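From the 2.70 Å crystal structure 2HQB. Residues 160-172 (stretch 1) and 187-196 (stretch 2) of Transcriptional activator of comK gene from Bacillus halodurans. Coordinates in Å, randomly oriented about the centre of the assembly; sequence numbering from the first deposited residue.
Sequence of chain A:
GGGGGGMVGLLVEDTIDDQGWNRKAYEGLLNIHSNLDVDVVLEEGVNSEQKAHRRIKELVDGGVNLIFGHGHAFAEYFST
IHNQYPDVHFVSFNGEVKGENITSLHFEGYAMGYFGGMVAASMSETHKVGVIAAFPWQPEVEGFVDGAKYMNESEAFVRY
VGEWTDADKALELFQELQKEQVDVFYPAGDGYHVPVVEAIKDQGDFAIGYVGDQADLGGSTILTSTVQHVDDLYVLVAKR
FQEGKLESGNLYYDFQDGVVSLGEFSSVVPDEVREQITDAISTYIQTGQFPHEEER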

# COMPACT_ATOMS: atom_id res chain seq x y z
N TYR A 160 -0.05 -3.85 18.11
CA TYR A 160 -1.08 -3.17 17.34
C TYR A 160 -1.33 -1.75 17.84
O TYR A 160 -1.52 -1.54 19.03
N VAL A 161 -1.31 -0.77 16.95
CA VAL A 161 -1.65 0.60 17.34
C VAL A 161 -3.16 0.66 17.19
O VAL A 161 -3.75 -0.04 16.34
N GLY A 162 -3.82 1.47 17.97
CA GLY A 162 -5.26 1.47 17.76
C GLY A 162 -5.62 1.84 16.33
O GLY A 162 -6.59 1.33 15.78
N GLU A 163 -4.87 2.79 15.75
CA GLU A 163 -5.11 3.27 14.37
C GLU A 163 -3.89 3.62 13.51
O GLU A 163 -2.76 3.26 13.83
N TRP A 164 -4.11 4.33 12.41
CA TRP A 164 -3.03 4.68 11.50
C TRP A 164 -2.31 6.01 11.73
O TRP A 164 -1.25 6.24 11.16
N THR A 165 -2.87 6.87 12.56
CA THR A 165 -2.25 8.16 12.76
C THR A 165 -1.70 8.44 14.14
O THR A 165 -1.19 9.54 14.38
N ASP A 166 -1.78 7.46 15.04
CA ASP A 166 -1.29 7.66 16.40
C ASP A 166 0.24 7.49 16.59
O ASP A 166 0.70 6.50 17.17
N ALA A 167 1.02 8.45 16.12
CA ALA A 167 2.46 8.37 16.21
C ALA A 167 2.93 8.19 17.65
O ALA A 167 3.97 7.59 17.93
N ASP A 168 2.13 8.75 18.55
CA ASP A 168 2.43 8.70 19.96
C ASP A 168 2.49 7.25 20.41
O ASP A 168 3.57 6.75 20.74
N LYS A 169 1.33 6.58 20.40
CA LYS A 169 1.23 5.19 20.80
C LYS A 169 2.21 4.34 20.01
O LYS A 169 2.92 3.51 20.57
N ALA A 170 2.25 4.54 18.69
CA ALA A 170 3.15 3.78 17.84
C ALA A 170 4.57 3.91 18.34
O ALA A 170 5.36 2.94 18.28
N LEU A 171 4.92 5.10 18.81
CA LEU A 171 6.27 5.31 19.30
C LEU A 171 6.43 4.57 20.63
O LEU A 171 7.52 3.99 20.87
N GLU A 172 5.39 4.56 21.47
CA GLU A 172 5.49 3.81 22.73
C GLU A 172 5.73 2.33 22.42
O GLU A 172 6.61 1.70 23.02
N PRO A 187 7.14 -0.83 10.78
CA PRO A 187 6.02 0.00 11.28
C PRO A 187 5.00 0.19 10.17
O PRO A 187 5.01 1.17 9.42
N ALA A 188 4.11 -0.80 10.08
CA ALA A 188 3.12 -0.89 9.03
C ALA A 188 1.85 -0.07 9.19
O ALA A 188 0.73 -0.62 9.30
N GLY A 189 2.04 1.25 9.18
CA GLY A 189 0.94 2.20 9.29
C GLY A 189 1.38 3.44 8.57
O GLY A 189 2.32 4.07 9.02
N ASP A 190 0.74 3.78 7.45
CA ASP A 190 1.13 4.98 6.67
C ASP A 190 1.18 6.20 7.54
O ASP A 190 2.15 6.94 7.52
N GLY A 191 0.12 6.42 8.29
CA GLY A 191 0.12 7.58 9.15
C GLY A 191 1.35 7.82 10.02
O GLY A 191 1.92 8.91 9.95
N TYR A 192 1.78 6.83 10.81
CA TYR A 192 2.92 7.03 11.72
C TYR A 192 4.23 6.48 11.28
O TYR A 192 5.21 6.60 11.99
N HIS A 193 4.24 5.88 10.11
CA HIS A 193 5.44 5.27 9.59
C HIS A 193 6.73 6.08 9.75
O HIS A 193 7.68 5.59 10.39
N VAL A 194 6.80 7.29 9.20
CA VAL A 194 8.02 8.09 9.35
C VAL A 194 8.36 8.39 10.82
O VAL A 194 9.47 8.09 11.27
N PRO A 195 7.43 8.99 11.58
CA PRO A 195 7.71 9.26 13.00
C PRO A 195 8.49 8.10 13.64
O PRO A 195 9.50 8.30 14.31
N VAL A 196 8.03 6.87 13.39
CA VAL A 196 8.67 5.69 13.93
C VAL A 196 9.96 5.33 13.21
O VAL A 196 10.90 4.86 13.85

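The bump that organizes this contact is the ring of Y192. Its CA-to-CB bond points toward stretch 1, and a p rotamer (chi1 57°) lays the ring against A170, with Y192 CB 3.7 Å from A167 CA at the start of the helix. The hollow that receives it is lined by small groups. A170 also points toward its partner and sets its methyl over one ring face, CB 3.8 Å from the ring centroid and 3.5 Å from Y192 CG, a CH-pi contact. V161, in the t rotamer, brings CG2 to 3.6 Å from Y192 CE2, while the backbone E163 O meets the ring edge, 3.4 Å from the same CE2. The Y192 hydroxyl is satisfied elsewhere in the structure.

Two glycines leave room, G191 for the backbone O of W164 and G189 for the ring of Y192 in its own stretch. The m rotamer of W164 places CE3 3.8 Å from G189 CA, which lies at the indole edge; a CB on G189 would run into the Y192 ring. At G191 a CB would clash with W164 O; with none there, the backbones come close, T165 CA lying 4.4 Å from G191 CA.

Farther along, the two alanines of one helix meet P195 and V196 of the other: A167 CB rests 3.8 Å from P195 CB, and A170 CB 3.8 Å from V196 CG2. L171 (m, t) starts sideways but reaches in, CD2 4.2 Å from V196 CG2. D166 faces away, its OD1 capping the helix by accepting from K169 N at 3.0 Å.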

# COMPACT_ATOMS: atom_id res chain seq x y z
CB TYR A 160 -2.39 -3.98 17.37
CG TYR A 160 -2.29 -5.28 16.56
CD1 TYR A 160 -2.29 -6.54 17.18
CD2 TYR A 160 -2.08 -5.22 15.19
CE1 TYR A 160 -2.06 -7.70 16.46
CE2 TYR A 160 -1.85 -6.36 14.46
CZ TYR A 160 -1.83 -7.60 15.09
OH TYR A 160 -1.52 -8.69 14.31
CB VAL A 161 -1.13 1.64 16.38
CG1 VAL A 161 -1.52 3.00 16.88
CG2 VAL A 161 0.32 1.50 16.21
CB GLU A 163 -6.07 4.46 14.38
CG GLU A 163 -6.33 4.94 12.95
CD GLU A 163 -7.63 5.67 12.78
OE1 GLU A 163 -7.90 6.56 13.64
OE2 GLU A 163 -8.37 5.36 11.80
CB TRP A 164 -3.52 4.71 10.06
CG TRP A 164 -4.42 3.63 9.66
CD1 TRP A 164 -5.78 3.65 9.70
CD2 TRP A 164 -4.05 2.39 9.06
NE1 TRP A 164 -6.28 2.50 9.13
CE2 TRP A 164 -5.24 1.71 8.74
CE3 TRP A 164 -2.83 1.79 8.75
CZ2 TRP A 164 -5.24 0.46 8.14
CZ3 TRP A 164 -2.83 0.56 8.17
CH2 TRP A 164 -4.03 -0.10 7.87
CB THR A 165 -3.25 9.25 12.45
OG1 THR A 165 -4.44 9.00 13.21
CG2 THR A 165 -3.59 9.23 10.99
CB ASP A 166 -2.03 6.70 17.33
CG ASP A 166 -2.02 7.18 18.77
OD1 ASP A 166 -1.06 7.90 19.13
OD2 ASP A 166 -2.98 6.83 19.51
CB ALA A 167 3.11 9.63 15.61
CB ASP A 168 1.33 9.46 20.69
CG ASP A 168 1.76 9.91 22.05
OD1 ASP A 168 2.98 9.97 22.29
OD2 ASP A 168 0.88 10.22 22.87
CB LYS A 169 -0.20 4.69 20.55
CG LYS A 169 -0.50 3.31 21.17
CD LYS A 169 -1.96 2.92 20.97
CE LYS A 169 -2.29 1.56 21.60
NZ LYS A 169 -3.69 1.09 21.31
CB ALA A 170 3.06 4.29 16.41
CB LEU A 171 6.60 6.79 19.44
CG LEU A 171 7.09 7.52 18.18
CD1 LEU A 171 7.02 9.00 18.48
CD2 LEU A 171 8.53 7.10 17.77
CB GLU A 172 4.22 3.93 23.56
CG GLU A 172 3.91 5.33 23.99
CD GLU A 172 2.52 5.43 24.57
OE1 GLU A 172 2.24 4.67 25.53
OE2 GLU A 172 1.70 6.24 24.05
CB PRO A 187 6.73 1.28 11.75
CG PRO A 187 7.92 1.39 10.79
CD PRO A 187 8.32 -0.02 10.40
CB ALA A 188 2.77 -2.35 8.81
CB ASP A 190 0.13 5.28 5.56
CG ASP A 190 0.07 4.19 4.53
OD1 ASP A 190 0.92 4.22 3.62
OD2 ASP A 190 -0.84 3.33 4.65
CB TYR A 192 2.61 6.43 13.09
CG TYR A 192 2.27 4.97 13.02
CD1 TYR A 192 3.24 4.01 12.66
CD2 TYR A 192 0.96 4.55 13.24
CE1 TYR A 192 2.89 2.66 12.52
CE2 TYR A 192 0.59 3.20 13.10
CZ TYR A 192 1.56 2.27 12.74
OH TYR A 192 1.18 0.96 12.57
CB HIS A 193 5.21 4.89 8.13
CG HIS A 193 6.35 4.13 7.53
ND1 HIS A 193 6.55 2.79 7.76
CD2 HIS A 193 7.37 4.54 6.74
CE1 HIS A 193 7.65 2.40 7.14
NE2 HIS A 193 8.16 3.44 6.51
CB VAL A 194 7.94 9.36 8.61
CG1 VAL A 194 9.19 10.13 8.85
CG2 VAL A 194 7.80 9.07 7.12
CB PRO A 195 6.31 9.38 13.59
CG PRO A 195 5.55 10.06 12.52
CD PRO A 195 6.06 9.41 11.23
CB VAL A 196 7.71 4.45 13.91
CG1 VAL A 196 8.49 3.18 14.19
CG2 VAL A 196 6.60 4.61 14.96